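Local coordinates for angiopoietin-related protein 3 (Homo sapiens, PDB 6EUA), which raises plasma triglycerides by inhibiting lipoprotein lipase and, through the fibrinogen-like domain described here, mediates endothelial cell adhesion, at residues Q53-G58 against K212-L217; S94-R99 against Y114-G119; L127-I132 against K144-S149; E163-G168 against N181-K186. All blocks are in the same frame, centred on the assembly; numbering follows the deposited sequence.

How the interactions relate
Following the chain from its N terminus, strand 47-55 comes first, and its end is paired with strand 213-220 near the C terminus; interaction 1 thereby closes a loop of 153 residues in which the other three contacts are nested. Inside it they follow in series. Interaction 2 closes the hairpin of strands 96-104 and 109-118, interaction 3 ties the start of strand 127-134 to the segment leading into strand 147-149, and interaction 4 joins two loops flanking strand 169-171. Interactions 1 to 3 reach the same antiparallel sheet, where strand 96-104 neighbours strand 213-220 and strand 109-118 neighbours strand 127-134. Interaction 4 touches interaction 1 through Arg55 and Gly182, and interaction 3 through Phe148 and Gly168.

Interaction 1 of 4, residues Q53-G58 against K212-L217; sequences QHRIDG and KSTKML
Strand 53-55 runs antiparallel to strand 213-217 in the central sheet of the fibrinogen-like domain; strand 96-104 flanks the latter's other edge. Packing is tightest on the buried face of Gln53, Arg55, Thr214 and Met216. Gln53, CG anti to the backbone N (chi1 -177°), brings OE1 to 2.7 Å from Thr214 OG1, which donates onto a lone pair. Met216 CG and SD pack on Gln53 CB; Arg55 leads away to the carbonyls of Leu180 and Gly182. On the looser, partly exposed face His54 and Lys215 lie side by side; Lys215 NZ forms a salt bridge with Asp42, and its chain packs on Arg75 of a neighbouring subunit. Ile56 points away, yet its backbone runs beside Ser213; the chains part only from Asp57 on. Thr214 O is gripped twice, by Arg55 N at 2.9 Å and, in the imidazole plane, by His54 ND1 at 3.1 Å. This is consistent with a proton on ND1; the Lys215 ammonium may disfavour a second on NE2, though Asp42 would soften this.

Interaction 2 of 4, residues S94-R99 against Y114-G119; sequences SNYVLR and YSFYLG
The Phe116 ring is the bump that fills the hollow between Tyr96 and Leu98 on the buried face of this strand pair. Its CG sits in the crowded position between the backbone N and the carbonyl carbon (chi1 76°), which swings the ring across to the opposite strand. There CZ lies 3.5 Å from Tyr96 CB and CD1 lies 3.5 Å from Leu98 CB, while the ring edge points at Val97 C and Leu98 N. Further along, Leu98 CD2 lies alongside Tyr114 CD1, both side chains pointing the same way. The strands are the two arms of a beta hairpin in the central antiparallel sheet of the fibrinogen-like domain, with Tyr96-Phe116 and Leu98-Tyr114 as hydrogen-bonded pairs; Phe116 N to Tyr96 O, at 2.9 Å, runs nearly along the C=O axis. An alanine at Phe116 would remove the ring and would probably loosen the packing against Tyr96 and Leu98, and against Val91 and Ile218, which the ring also touches. At the outer end Tyr117, its CG anti to the carbonyl carbon, lays one ring face over Asn95: CA makes an off-centre CH-pi contact 4.1 Å from the ring centroid, and the amide plane is turned 15° from the ring.

Interaction 3 of 4, residues L127-I132 against K144-S149; sequences LHLVAI and KDLVFS
Leu146 and Leu127 face each other across a single antiparallel bridge, their side chains turned into the core. The bridge links strand 127-134, in the main sheet of the fibrinogen-like domain, to the segment leading into strand 147-149, which itself pairs with strand 169-171. Leu146 CB lies 3.4 Å from Leu127 O; with CG anti to the carbonyl carbon (chi1 -51°) the branch carries CD1 to 4.2 Å from Leu129 CD1. Leu127 instead has CG anti to the backbone N, its CB facing Leu146 CB at 4.3 Å. Two backbone bonds clamp the pair: Leu127 N to Leu146 O and Leu146 N to Leu127 O, both 2.8 Å and in the carbonyl plane. His128 has CG anti to its backbone N; its ring comes obliquely beside the Lys144 backbone, CD2 lying 3.6 Å from Lys144 O. A glycine at His128 would remove this ring and would probably leave the Lys144 backbone less covered. One water extends the link, accepting from Leu129 N and donating to Lys144 O at 2.6 Å. The other edge of strand 127-134 pairs with strand 109-118, whose Phe116 packs on Leu127 and Leu129, while Trp170 of strand 169-171 covers Leu127 and Leu146.

Interaction 4 of 4, residues E163-G168 against N181-K186; sequences EGYSGG and NGKYNK
Asn181 reaches across to the 163-168 loop, starting from CB, which already lies 3.2 Å from Gly168 O. CG, anti to the carbonyl carbon (chi1 -71°), stands 3.5 Å from Gly168 O. At the tip ND2 donates to Gly168 O at 2.9 Å, almost along the C=O axis and within the amide plane, while OD1 accepts from Gln53 NE2, so bonds on both branches fix the rotation of the amide. The backbone of Asn181 joins in: its O receives a CA-H...O contact from Gly167 CA at 3.3 Å. Gly167 has backbone angles that disfavour any side chain, and a CB here would clash with Asn181 O. One water donates to Asn181 O and is also hydrogen-bonded to Ser166 OG, at 3.0 Å, bridging the two loops. On the exposed side Lys183 CB rests 3.8 Å from Tyr165 OH, the two side chains crossing obliquely. Both segments are irregular loops of the fibrinogen-like domain, and the Cys161-Cys175 disulfide joins the chain just before 163-168 to the part between them. They flank strand 169-171, whose Trp169 touches Asn181, and Gly182 O accepts from Arg55 of strand 47-55 while Tyr184 OH hydrogen-bonds to Lys212 O just before strand 213-220.

Interaction 1 of 4, residues Q53-G58 against K212-L217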
loop_
_atom_site.group_PDB
_atom_site.type_symbol
_atom_site.label_atom_id
_atom_site.label_comp_id
_atom_site.label_asym_id
_atom_site.label_seq_id
_atom_site.Cartn_x
_atom_site.Cartn_y
_atom_site.Cartn_z
ATOM N N GLN A 53 -1.897 -3.618 -15.049
ATOM C CA GLN A 53 -3.015 -2.689 -15.090
ATOM C C GLN A 53 -3.949 -3.030 -13.936
ATOM O O GLN A 53 -4.170 -4.208 -13.639
ATOM C CB GLN A 53 -3.769 -2.759 -16.435
ATOM C CG GLN A 53 -4.931 -1.758 -16.582
ATOM C CD GLN A 53 -6.308 -2.346 -16.305
ATOM O OE1 GLN A 53 -6.478 -3.190 -15.424
ATOM N NE2 GLN A 53 -7.306 -1.874 -17.042
ATOM N N HIS A 54 -4.525 -2.005 -13.314
ATOM C CA HIS A 54 -5.441 -2.211 -12.197
ATOM C C HIS A 54 -6.456 -1.085 -12.174
ATOM O O HIS A 54 -6.073 0.089 -12.139
ATOM C CB HIS A 54 -4.696 -2.260 -10.856
ATOM C CG HIS A 54 -5.496 -2.866 -9.747
ATOM N ND1 HIS A 54 -6.726 -3.455 -9.953
ATOM C CD2 HIS A 54 -5.250 -2.972 -8.418
ATOM C CE1 HIS A 54 -7.198 -3.904 -8.802
ATOM N NE2 HIS A 54 -6.323 -3.620 -7.855
ATOM N N ARG A 55 -7.743 -1.436 -12.193
ATOM C CA ARG A 55 -8.798 -0.442 -12.098
ATOM C C ARG A 55 -9.797 -0.904 -11.051
ATOM O O ARG A 55 -10.096 -2.094 -10.963
ATOM C CB ARG A 55 -9.463 -0.236 -13.450
ATOM C CG ARG A 55 -8.627 0.564 -14.445
ATOM C CD ARG A 55 -9.511 0.830 -15.629
ATOM N NE ARG A 55 -10.100 2.161 -15.590
ATOM C CZ ARG A 55 -10.623 2.766 -16.649
ATOM N NH1 ARG A 55 -10.686 2.134 -17.819
ATOM N NH2 ARG A 55 -11.122 3.979 -16.524
ATOM N N ILE A 56 -10.302 0.038 -10.255
ATOM C CA ILE A 56 -11.060 -0.278 -9.045
ATOM C C ILE A 56 -12.394 0.444 -9.077
ATOM O O ILE A 56 -13.451 -0.190 -9.017
ATOM C CB ILE A 56 -10.270 0.115 -7.779
ATOM C CG1 ILE A 56 -9.071 -0.794 -7.578
ATOM C CG2 ILE A 56 -11.170 0.093 -6.570
ATOM C CD1 ILE A 56 -8.047 -0.199 -6.611
ATOM N N ASP A 57 -12.360 1.780 -9.174
ATOM C CA ASP A 57 -13.586 2.558 -9.052
ATOM C C ASP A 57 -13.727 3.705 -10.043
ATOM O O ASP A 57 -14.672 4.483 -9.911
ATOM C CB ASP A 57 -13.715 3.123 -7.629
ATOM C CG ASP A 57 -12.541 4.011 -7.241
ATOM O OD1 ASP A 57 -11.560 4.093 -8.014
ATOM O OD2 ASP A 57 -12.611 4.626 -6.151
ATOM N N GLY A 58 -12.817 3.863 -11.000
ATOM C CA GLY A 58 -12.911 4.958 -11.946
ATOM C C GLY A 58 -12.265 6.258 -11.516
ATOM O O GLY A 58 -12.339 7.237 -12.264
ATOM N N LYS A 212 -16.796 -3.798 -13.066
ATOM C CA LYS A 212 -16.546 -2.818 -12.017
ATOM C C LYS A 212 -15.058 -2.614 -11.744
ATOM O O LYS A 212 -14.640 -1.501 -11.395
ATOM C CB LYS A 212 -17.249 -3.245 -10.714
ATOM C CG LYS A 212 -16.780 -2.489 -9.471
ATOM C CD LYS A 212 -17.631 -2.783 -8.258
ATOM C CE LYS A 212 -17.385 -4.188 -7.726
ATOM N NZ LYS A 212 -18.620 -4.770 -7.128
ATOM N N SER A 213 -14.246 -3.659 -11.901
ATOM C CA SER A 213 -12.826 -3.578 -11.595
ATOM C C SER A 213 -12.083 -4.555 -12.493
ATOM O O SER A 213 -12.621 -5.601 -12.870
ATOM C CB SER A 213 -12.552 -3.859 -10.105
ATOM O OG SER A 213 -12.910 -5.181 -9.749
ATOM N N THR A 214 -10.858 -4.185 -12.876
ATOM C CA THR A 214 -10.057 -4.995 -13.782
ATOM C C THR A 214 -8.649 -5.171 -13.231
ATOM O O THR A 214 -8.125 -4.297 -12.538
ATOM C CB THR A 214 -9.952 -4.366 -15.212
ATOM O OG1 THR A 214 -9.203 -3.132 -15.167
ATOM C CG2 THR A 214 -11.343 -4.112 -15.799
ATOM N N LYS A 215 -8.040 -6.307 -13.568
ATOM C CA LYS A 215 -6.608 -6.511 -13.428
ATOM C C LYS A 215 -6.092 -7.125 -14.716
ATOM O O LYS A 215 -6.740 -8.002 -15.294
ATOM C CB LYS A 215 -6.252 -7.449 -12.270
ATOM C CG LYS A 215 -6.367 -6.855 -10.867
ATOM C CD LYS A 215 -6.172 -7.953 -9.835
ATOM C CE LYS A 215 -6.355 -7.454 -8.411
ATOM N NZ LYS A 215 -5.517 -8.214 -7.444
ATOM N N MET A 216 -4.918 -6.683 -15.150
ATOM C CA MET A 216 -4.170 -7.345 -16.211
ATOM C C MET A 216 -2.831 -7.786 -15.639
ATOM O O MET A 216 -2.112 -6.974 -15.046
ATOM C CB MET A 216 -3.989 -6.416 -17.416
ATOM C CG MET A 216 -5.320 -5.800 -17.883
ATOM S SD MET A 216 -5.168 -4.804 -19.381
ATOM C CE MET A 216 -4.637 -6.071 -20.525
ATOM N N LEU A 217 -2.507 -9.073 -15.808
ATOM C CA LEU A 217 -1.356 -9.692 -15.161
ATOM C C LEU A 217 -0.558 -10.527 -16.156
ATOM O O LEU A 217 -1.142 -11.259 -16.955
ATOM C CB LEU A 217 -1.802 -10.592 -13.998
ATOM C CG LEU A 217 -2.520 -9.845 -12.869
ATOM C CD1 LEU A 217 -3.932 -10.379 -12.685
ATOM C CD2 LEU A 217 -1.710 -9.920 -11.581
#

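Interaction 2 of 4, residues S94-R99 against Y114-G119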
loop_
_atom_site.group_PDB
_atom_site.type_symbol
_atom_site.label_atom_id
_atom_site.label_comp_id
_atom_site.label_asym_id
_atom_site.label_seq_id
_atom_site.Cartn_x
_atom_site.Cartn_y
_atom_site.Cartn_z
ATOM N N SER A 94 10.059 -12.598 -25.671
ATOM C CA SER A 94 9.637 -13.847 -25.056
ATOM C C SER A 94 8.139 -14.074 -25.227
ATOM O O SER A 94 7.346 -13.132 -25.351
ATOM C CB SER A 94 10.005 -13.861 -23.566
ATOM O OG SER A 94 11.409 -13.754 -23.377
ATOM N N ASN A 95 7.757 -15.345 -25.248
ATOM C CA ASN A 95 6.344 -15.710 -25.171
ATOM C C ASN A 95 5.918 -15.608 -23.702
ATOM O O ASN A 95 6.509 -16.259 -22.837
ATOM C CB ASN A 95 6.150 -17.123 -25.734
ATOM C CG ASN A 95 4.711 -17.616 -25.665
ATOM O OD1 ASN A 95 3.759 -16.837 -25.807
ATOM N ND2 ASN A 95 4.549 -18.914 -25.484
ATOM N N TYR A 96 4.945 -14.747 -23.408
ATOM C CA TYR A 96 4.453 -14.540 -22.049
ATOM C C TYR A 96 2.976 -14.919 -21.979
ATOM O O TYR A 96 2.293 -15.086 -22.996
ATOM C CB TYR A 96 4.624 -13.078 -21.592
ATOM C CG TYR A 96 5.779 -12.796 -20.642
ATOM C CD1 TYR A 96 7.084 -13.028 -21.030
ATOM C CD2 TYR A 96 5.554 -12.268 -19.367
ATOM C CE1 TYR A 96 8.140 -12.759 -20.183
ATOM C CE2 TYR A 96 6.613 -11.982 -18.500
ATOM C CZ TYR A 96 7.911 -12.240 -18.927
ATOM O OH TYR A 96 8.994 -11.988 -18.108
ATOM N N VAL A 97 2.478 -15.017 -20.748
ATOM C CA VAL A 97 1.093 -15.384 -20.458
ATOM C C VAL A 97 0.399 -14.156 -19.893
ATOM O O VAL A 97 0.903 -13.535 -18.949
ATOM C CB VAL A 97 1.030 -16.557 -19.459
ATOM C CG1 VAL A 97 -0.418 -16.841 -19.017
ATOM C CG2 VAL A 97 1.706 -17.793 -20.048
ATOM N N LEU A 98 -0.751 -13.801 -20.462
ATOM C CA LEU A 98 -1.540 -12.679 -19.968
ATOM C C LEU A 98 -2.808 -13.191 -19.306
ATOM O O LEU A 98 -3.548 -13.977 -19.904
ATOM C CB LEU A 98 -1.897 -11.703 -21.096
ATOM C CG LEU A 98 -2.966 -10.642 -20.763
ATOM C CD1 LEU A 98 -2.383 -9.495 -19.954
ATOM C CD2 LEU A 98 -3.663 -10.105 -22.023
ATOM N N ARG A 99 -3.066 -12.733 -18.080
ATOM C CA ARG A 99 -4.296 -13.061 -17.377
ATOM C C ARG A 99 -5.110 -11.793 -17.191
ATOM O O ARG A 99 -4.578 -10.763 -16.763
ATOM C CB ARG A 99 -4.021 -13.722 -16.027
ATOM C CG ARG A 99 -5.264 -13.919 -15.149
ATOM C CD ARG A 99 -4.943 -14.813 -13.969
ATOM N NE ARG A 99 -6.046 -14.832 -13.013
ATOM C CZ ARG A 99 -6.769 -15.908 -12.745
ATOM N NH1 ARG A 99 -6.494 -17.045 -13.369
ATOM N NH2 ARG A 99 -7.771 -15.841 -11.872
ATOM N N TYR A 114 -4.299 -15.781 -21.879
ATOM C CA TYR A 114 -3.838 -15.828 -23.254
ATOM C C TYR A 114 -2.336 -16.028 -23.274
ATOM O O TYR A 114 -1.623 -15.600 -22.359
ATOM C CB TYR A 114 -4.108 -14.541 -24.037
ATOM C CG TYR A 114 -5.472 -13.922 -23.918
ATOM C CD1 TYR A 114 -5.866 -13.251 -22.759
ATOM C CD2 TYR A 114 -6.365 -13.980 -24.987
ATOM C CE1 TYR A 114 -7.119 -12.670 -22.668
ATOM C CE2 TYR A 114 -7.615 -13.410 -24.904
ATOM C CZ TYR A 114 -7.993 -12.754 -23.746
ATOM O OH TYR A 114 -9.245 -12.173 -23.692
ATOM N N SER A 115 -1.867 -16.637 -24.358
ATOM C CA SER A 115 -0.460 -16.646 -24.723
ATOM C C SER A 115 -0.222 -15.505 -25.704
ATOM O O SER A 115 -0.958 -15.377 -26.694
ATOM C CB SER A 115 -0.078 -17.995 -25.340
ATOM O OG SER A 115 1.156 -17.928 -26.034
ATOM N N PHE A 116 0.786 -14.666 -25.429
ATOM C CA PHE A 116 0.974 -13.479 -26.254
ATOM C C PHE A 116 2.441 -13.209 -26.544
ATOM O O PHE A 116 3.353 -13.743 -25.901
ATOM C CB PHE A 116 0.325 -12.217 -25.645
ATOM C CG PHE A 116 1.080 -11.617 -24.495
ATOM C CD1 PHE A 116 0.862 -12.062 -23.197
ATOM C CD2 PHE A 116 1.978 -10.580 -24.700
ATOM C CE1 PHE A 116 1.552 -11.495 -22.130
ATOM C CE2 PHE A 116 2.673 -10.014 -23.638
ATOM C CZ PHE A 116 2.468 -10.462 -22.359
ATOM N N TYR A 117 2.621 -12.388 -27.584
ATOM C CA TYR A 117 3.877 -11.789 -28.004
ATOM C C TYR A 117 3.647 -10.294 -28.145
ATOM O O TYR A 117 2.538 -9.856 -28.458
ATOM C CB TYR A 117 4.369 -12.372 -29.337
ATOM C CG TYR A 117 4.823 -13.801 -29.223
ATOM C CD1 TYR A 117 3.932 -14.856 -29.401
ATOM C CD2 TYR A 117 6.134 -14.099 -28.903
ATOM C CE1 TYR A 117 4.356 -16.173 -29.290
ATOM C CE2 TYR A 117 6.560 -15.397 -28.790
ATOM C CZ TYR A 117 5.676 -16.433 -28.985
ATOM O OH TYR A 117 6.129 -17.728 -28.864
ATOM N N LEU A 118 4.691 -9.511 -27.896
ATOM C CA LEU A 118 4.563 -8.059 -27.878
ATOM C C LEU A 118 5.707 -7.439 -28.664
ATOM O O LEU A 118 6.867 -7.791 -28.439
ATOM C CB LEU A 118 4.573 -7.536 -26.446
ATOM C CG LEU A 118 4.344 -6.040 -26.235
ATOM C CD1 LEU A 118 2.895 -5.623 -26.625
ATOM C CD2 LEU A 118 4.653 -5.685 -24.795
ATOM N N GLY A 119 5.377 -6.515 -29.595
ATOM C CA GLY A 119 6.392 -5.793 -30.341
ATOM C C GLY A 119 6.812 -4.512 -29.626
ATOM O O GLY A 119 6.180 -4.073 -28.674
#

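Interaction 3 of 4, residues L127-I132 against K144-S149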
loop_
_atom_site.group_PDB
_atom_site.type_symbol
_atom_site.label_atom_id
_atom_site.label_comp_id
_atom_site.label_asym_id
_atom_site.label_seq_id
_atom_site.Cartn_x
_atom_site.Cartn_y
_atom_site.Cartn_z
ATOM N N LEU A 127 0.343 -6.234 -30.302
ATOM C CA LEU A 127 0.024 -7.355 -29.433
ATOM C C LEU A 127 -0.607 -8.482 -30.238
ATOM O O LEU A 127 -1.493 -8.242 -31.060
ATOM C CB LEU A 127 -0.933 -6.914 -28.330
ATOM C CG LEU A 127 -1.267 -7.945 -27.264
ATOM C CD1 LEU A 127 -0.063 -8.071 -26.344
ATOM C CD2 LEU A 127 -2.497 -7.502 -26.489
ATOM N N HIS A 128 -0.155 -9.713 -29.996
ATOM C CA HIS A 128 -0.674 -10.898 -30.677
ATOM C C HIS A 128 -1.071 -11.919 -29.613
ATOM O O HIS A 128 -0.202 -12.459 -28.918
ATOM C CB HIS A 128 0.370 -11.468 -31.643
ATOM C CG HIS A 128 -0.105 -12.651 -32.428
ATOM N ND1 HIS A 128 0.232 -13.948 -32.100
ATOM C CD2 HIS A 128 -0.886 -12.736 -33.532
ATOM C CE1 HIS A 128 -0.328 -14.779 -32.960
ATOM N NE2 HIS A 128 -1.010 -14.070 -33.841
ATOM N N LEU A 129 -2.373 -12.184 -29.482
ATOM C CA LEU A 129 -2.915 -13.033 -28.424
ATOM C C LEU A 129 -3.519 -14.318 -28.972
ATOM O O LEU A 129 -4.105 -14.339 -30.061
ATOM C CB LEU A 129 -4.016 -12.328 -27.618
ATOM C CG LEU A 129 -3.851 -10.950 -27.001
ATOM C CD1 LEU A 129 -5.213 -10.404 -26.581
ATOM C CD2 LEU A 129 -2.947 -11.051 -25.822
ATOM N N VAL A 130 -3.421 -15.377 -28.169
ATOM C CA VAL A 130 -4.152 -16.625 -28.387
ATOM C C VAL A 130 -4.741 -17.055 -27.049
ATOM O O VAL A 130 -4.012 -17.165 -26.061
ATOM C CB VAL A 130 -3.247 -17.736 -28.955
ATOM C CG1 VAL A 130 -4.023 -19.049 -29.050
ATOM C CG2 VAL A 130 -2.683 -17.336 -30.311
ATOM N N ALA A 131 -6.049 -17.305 -27.011
ATOM C CA ALA A 131 -6.697 -17.654 -25.750
ATOM C C ALA A 131 -6.355 -19.083 -25.327
ATOM O O ALA A 131 -6.285 -19.996 -26.155
ATOM C CB ALA A 131 -8.215 -17.487 -25.860
ATOM N N ILE A 132 -6.147 -19.275 -24.021
ATOM C CA ILE A 132 -5.793 -20.588 -23.482
ATOM C C ILE A 132 -6.921 -21.148 -22.628
ATOM O O ILE A 132 -7.525 -22.167 -22.976
ATOM C CB ILE A 132 -4.508 -20.531 -22.643
ATOM C CG1 ILE A 132 -3.388 -19.824 -23.395
ATOM C CG2 ILE A 132 -4.115 -21.936 -22.192
ATOM C CD1 ILE A 132 -2.197 -19.545 -22.507
ATOM N N LYS A 144 -4.402 -12.109 -34.376
ATOM C CA LYS A 144 -4.346 -10.883 -35.153
ATOM C C LYS A 144 -3.344 -9.933 -34.514
ATOM O O LYS A 144 -3.166 -9.920 -33.290
ATOM C CB LYS A 144 -5.724 -10.204 -35.229
ATOM C CG LYS A 144 -6.865 -11.145 -35.592
ATOM C CD LYS A 144 -7.147 -11.113 -37.070
ATOM C CE LYS A 144 -8.105 -12.229 -37.478
ATOM N NZ LYS A 144 -7.471 -13.150 -38.469
ATOM N N ASP A 145 -2.705 -9.123 -35.355
ATOM C CA ASP A 145 -1.812 -8.065 -34.886
ATOM C C ASP A 145 -2.650 -6.894 -34.382
ATOM O O ASP A 145 -3.342 -6.235 -35.165
ATOM C CB ASP A 145 -0.876 -7.623 -36.010
ATOM C CG ASP A 145 0.135 -8.694 -36.386
ATOM O OD1 ASP A 145 0.551 -8.745 -37.564
ATOM O OD2 ASP A 145 0.510 -9.489 -35.500
ATOM N N LEU A 146 -2.594 -6.630 -33.078
ATOM C CA LEU A 146 -3.372 -5.560 -32.462
ATOM C C LEU A 146 -2.475 -4.365 -32.164
ATOM O O LEU A 146 -1.520 -4.483 -31.394
ATOM C CB LEU A 146 -4.040 -6.043 -31.179
ATOM C CG LEU A 146 -4.832 -7.334 -31.339
ATOM C CD1 LEU A 146 -5.098 -7.924 -29.980
ATOM C CD2 LEU A 146 -6.117 -7.044 -32.087
ATOM N N VAL A 147 -2.822 -3.213 -32.726
ATOM C CA VAL A 147 -2.016 -2.002 -32.627
ATOM C C VAL A 147 -2.553 -1.129 -31.498
ATOM O O VAL A 147 -3.766 -0.899 -31.402
ATOM C CB VAL A 147 -2.029 -1.232 -33.957
ATOM C CG1 VAL A 147 -1.302 0.090 -33.808
ATOM C CG2 VAL A 147 -1.420 -2.075 -35.053
ATOM N N PHE A 148 -1.653 -0.631 -30.653
ATOM C CA PHE A 148 -2.038 0.264 -29.569
ATOM C C PHE A 148 -2.258 1.681 -30.078
ATOM O O PHE A 148 -1.503 2.178 -30.917
ATOM C CB PHE A 148 -0.963 0.282 -28.489
ATOM C CG PHE A 148 -1.475 0.637 -27.125
ATOM C CD1 PHE A 148 -2.000 -0.350 -26.290
ATOM C CD2 PHE A 148 -1.418 1.946 -26.664
ATOM C CE1 PHE A 148 -2.458 -0.039 -25.016
ATOM C CE2 PHE A 148 -1.881 2.267 -25.386
ATOM C CZ PHE A 148 -2.389 1.271 -24.557
ATOM N N SER A 149 -3.282 2.340 -29.542
ATOM C CA SER A 149 -3.590 3.714 -29.903
ATOM C C SER A 149 -4.090 4.467 -28.678
ATOM O O SER A 149 -4.731 3.886 -27.796
ATOM C CB SER A 149 -4.640 3.771 -31.017
ATOM O OG SER A 149 -4.100 3.255 -32.222
HETATM O O HOH W 1 -4.330 -11.196 -31.289
#

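Interaction 4 of 4, residues E163-G168 against N181-K186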
loop_
_atom_site.group_PDB
_atom_site.type_symbol
_atom_site.label_atom_id
_atom_site.label_comp_id
_atom_site.label_asym_id
_atom_site.label_seq_id
_atom_site.Cartn_x
_atom_site.Cartn_y
_atom_site.Cartn_z
ATOM N N GLU A 163 -15.181 2.206 -29.938
ATOM C CA GLU A 163 -14.942 2.006 -28.512
ATOM C C GLU A 163 -13.560 2.476 -28.063
ATOM O O GLU A 163 -13.280 2.470 -26.858
ATOM C CB GLU A 163 -15.134 0.531 -28.153
ATOM C CG GLU A 163 -16.500 0.213 -27.551
ATOM C CD GLU A 163 -16.790 1.015 -26.288
ATOM O OE1 GLU A 163 -17.909 1.566 -26.177
ATOM O OE2 GLU A 163 -15.899 1.096 -25.411
ATOM N N GLY A 164 -12.698 2.883 -28.990
ATOM C CA GLY A 164 -11.409 3.461 -28.680
ATOM C C GLY A 164 -11.411 4.962 -28.517
ATOM O O GLY A 164 -10.333 5.552 -28.386
ATOM N N TYR A 165 -12.586 5.603 -28.497
ATOM C CA TYR A 165 -12.626 7.055 -28.360
ATOM C C TYR A 165 -12.016 7.544 -27.049
ATOM O O TYR A 165 -11.650 8.720 -26.956
ATOM C CB TYR A 165 -14.064 7.571 -28.504
ATOM C CG TYR A 165 -14.903 7.457 -27.253
ATOM C CD1 TYR A 165 -15.530 6.265 -26.917
ATOM C CD2 TYR A 165 -15.077 8.548 -26.414
ATOM C CE1 TYR A 165 -16.300 6.161 -25.773
ATOM C CE2 TYR A 165 -15.836 8.454 -25.269
ATOM C CZ TYR A 165 -16.449 7.261 -24.951
ATOM O OH TYR A 165 -17.209 7.175 -23.803
ATOM N N SER A 166 -11.879 6.680 -26.041
ATOM C CA SER A 166 -11.267 7.077 -24.776
ATOM C C SER A 166 -10.300 6.006 -24.301
ATOM O O SER A 166 -10.649 4.821 -24.263
ATOM C CB SER A 166 -12.317 7.334 -23.688
ATOM O OG SER A 166 -11.693 7.821 -22.514
ATOM N N GLY A 167 -9.095 6.426 -23.919
ATOM C CA GLY A 167 -8.125 5.520 -23.339
ATOM C C GLY A 167 -7.213 4.891 -24.379
ATOM O O GLY A 167 -7.416 4.994 -25.596
ATOM N N GLY A 168 -6.168 4.236 -23.875
ATOM C CA GLY A 168 -5.187 3.567 -24.717
ATOM C C GLY A 168 -5.408 2.064 -24.713
ATOM O O GLY A 168 -5.472 1.439 -23.655
ATOM N N ASN A 181 -9.194 -0.235 -20.730
ATOM C CA ASN A 181 -8.683 1.099 -20.434
ATOM C C ASN A 181 -9.656 2.186 -20.898
ATOM O O ASN A 181 -9.259 3.352 -21.059
ATOM C CB ASN A 181 -7.299 1.290 -21.068
ATOM C CG ASN A 181 -6.208 0.463 -20.372
ATOM O OD1 ASN A 181 -6.410 -0.075 -19.284
ATOM N ND2 ASN A 181 -5.052 0.350 -21.019
ATOM N N GLY A 182 -10.920 1.818 -21.106
ATOM C CA GLY A 182 -11.922 2.721 -21.627
ATOM C C GLY A 182 -12.484 3.650 -20.566
ATOM O O GLY A 182 -12.026 3.702 -19.424
ATOM N N LYS A 183 -13.496 4.416 -20.972
ATOM C CA LYS A 183 -14.098 5.396 -20.078
ATOM C C LYS A 183 -14.881 4.682 -18.983
ATOM O O LYS A 183 -15.749 3.851 -19.273
ATOM C CB LYS A 183 -15.002 6.344 -20.855
ATOM C CG LYS A 183 -15.841 7.260 -19.966
ATOM C CD LYS A 183 -15.260 8.662 -19.879
ATOM C CE LYS A 183 -16.088 9.547 -18.947
ATOM N NZ LYS A 183 -15.839 9.256 -17.498
ATOM N N TYR A 184 -14.552 4.978 -17.727
ATOM C CA TYR A 184 -15.260 4.407 -16.583
ATOM C C TYR A 184 -16.490 5.266 -16.320
ATOM O O TYR A 184 -16.386 6.383 -15.807
ATOM C CB TYR A 184 -14.352 4.344 -15.365
ATOM C CG TYR A 184 -14.786 3.373 -14.292
ATOM C CD1 TYR A 184 -15.837 3.678 -13.432
ATOM C CD2 TYR A 184 -14.126 2.158 -14.122
ATOM C CE1 TYR A 184 -16.222 2.795 -12.428
ATOM C CE2 TYR A 184 -14.505 1.271 -13.130
ATOM C CZ TYR A 184 -15.551 1.592 -12.283
ATOM O OH TYR A 184 -15.928 0.703 -11.295
ATOM N N ASN A 185 -17.661 4.754 -16.673
ATOM C CA ASN A 185 -18.868 5.571 -16.643
ATOM C C ASN A 185 -19.369 5.748 -15.216
ATOM O O ASN A 185 -19.463 4.782 -14.451
ATOM C CB ASN A 185 -19.946 4.949 -17.526
ATOM C CG ASN A 185 -19.561 4.957 -18.985
ATOM O OD1 ASN A 185 -19.533 3.917 -19.638
ATOM N ND2 ASN A 185 -19.253 6.140 -19.504
ATOM N N LYS A 186 -19.674 6.992 -14.859
ATOM C CA LYS A 186 -20.166 7.321 -13.527
ATOM C C LYS A 186 -21.614 7.797 -13.580
ATOM O O LYS A 186 -22.140 8.298 -12.590
ATOM C CB LYS A 186 -19.288 8.395 -12.876
ATOM C CG LYS A 186 -17.828 7.994 -12.613
ATOM C CD LYS A 186 -17.631 6.493 -12.395
ATOM C CE LYS A 186 -18.194 5.984 -11.061
ATOM N NZ LYS A 186 -17.482 6.533 -9.879
HETATM O O HOH W 2 -10.190 6.086 -20.551
#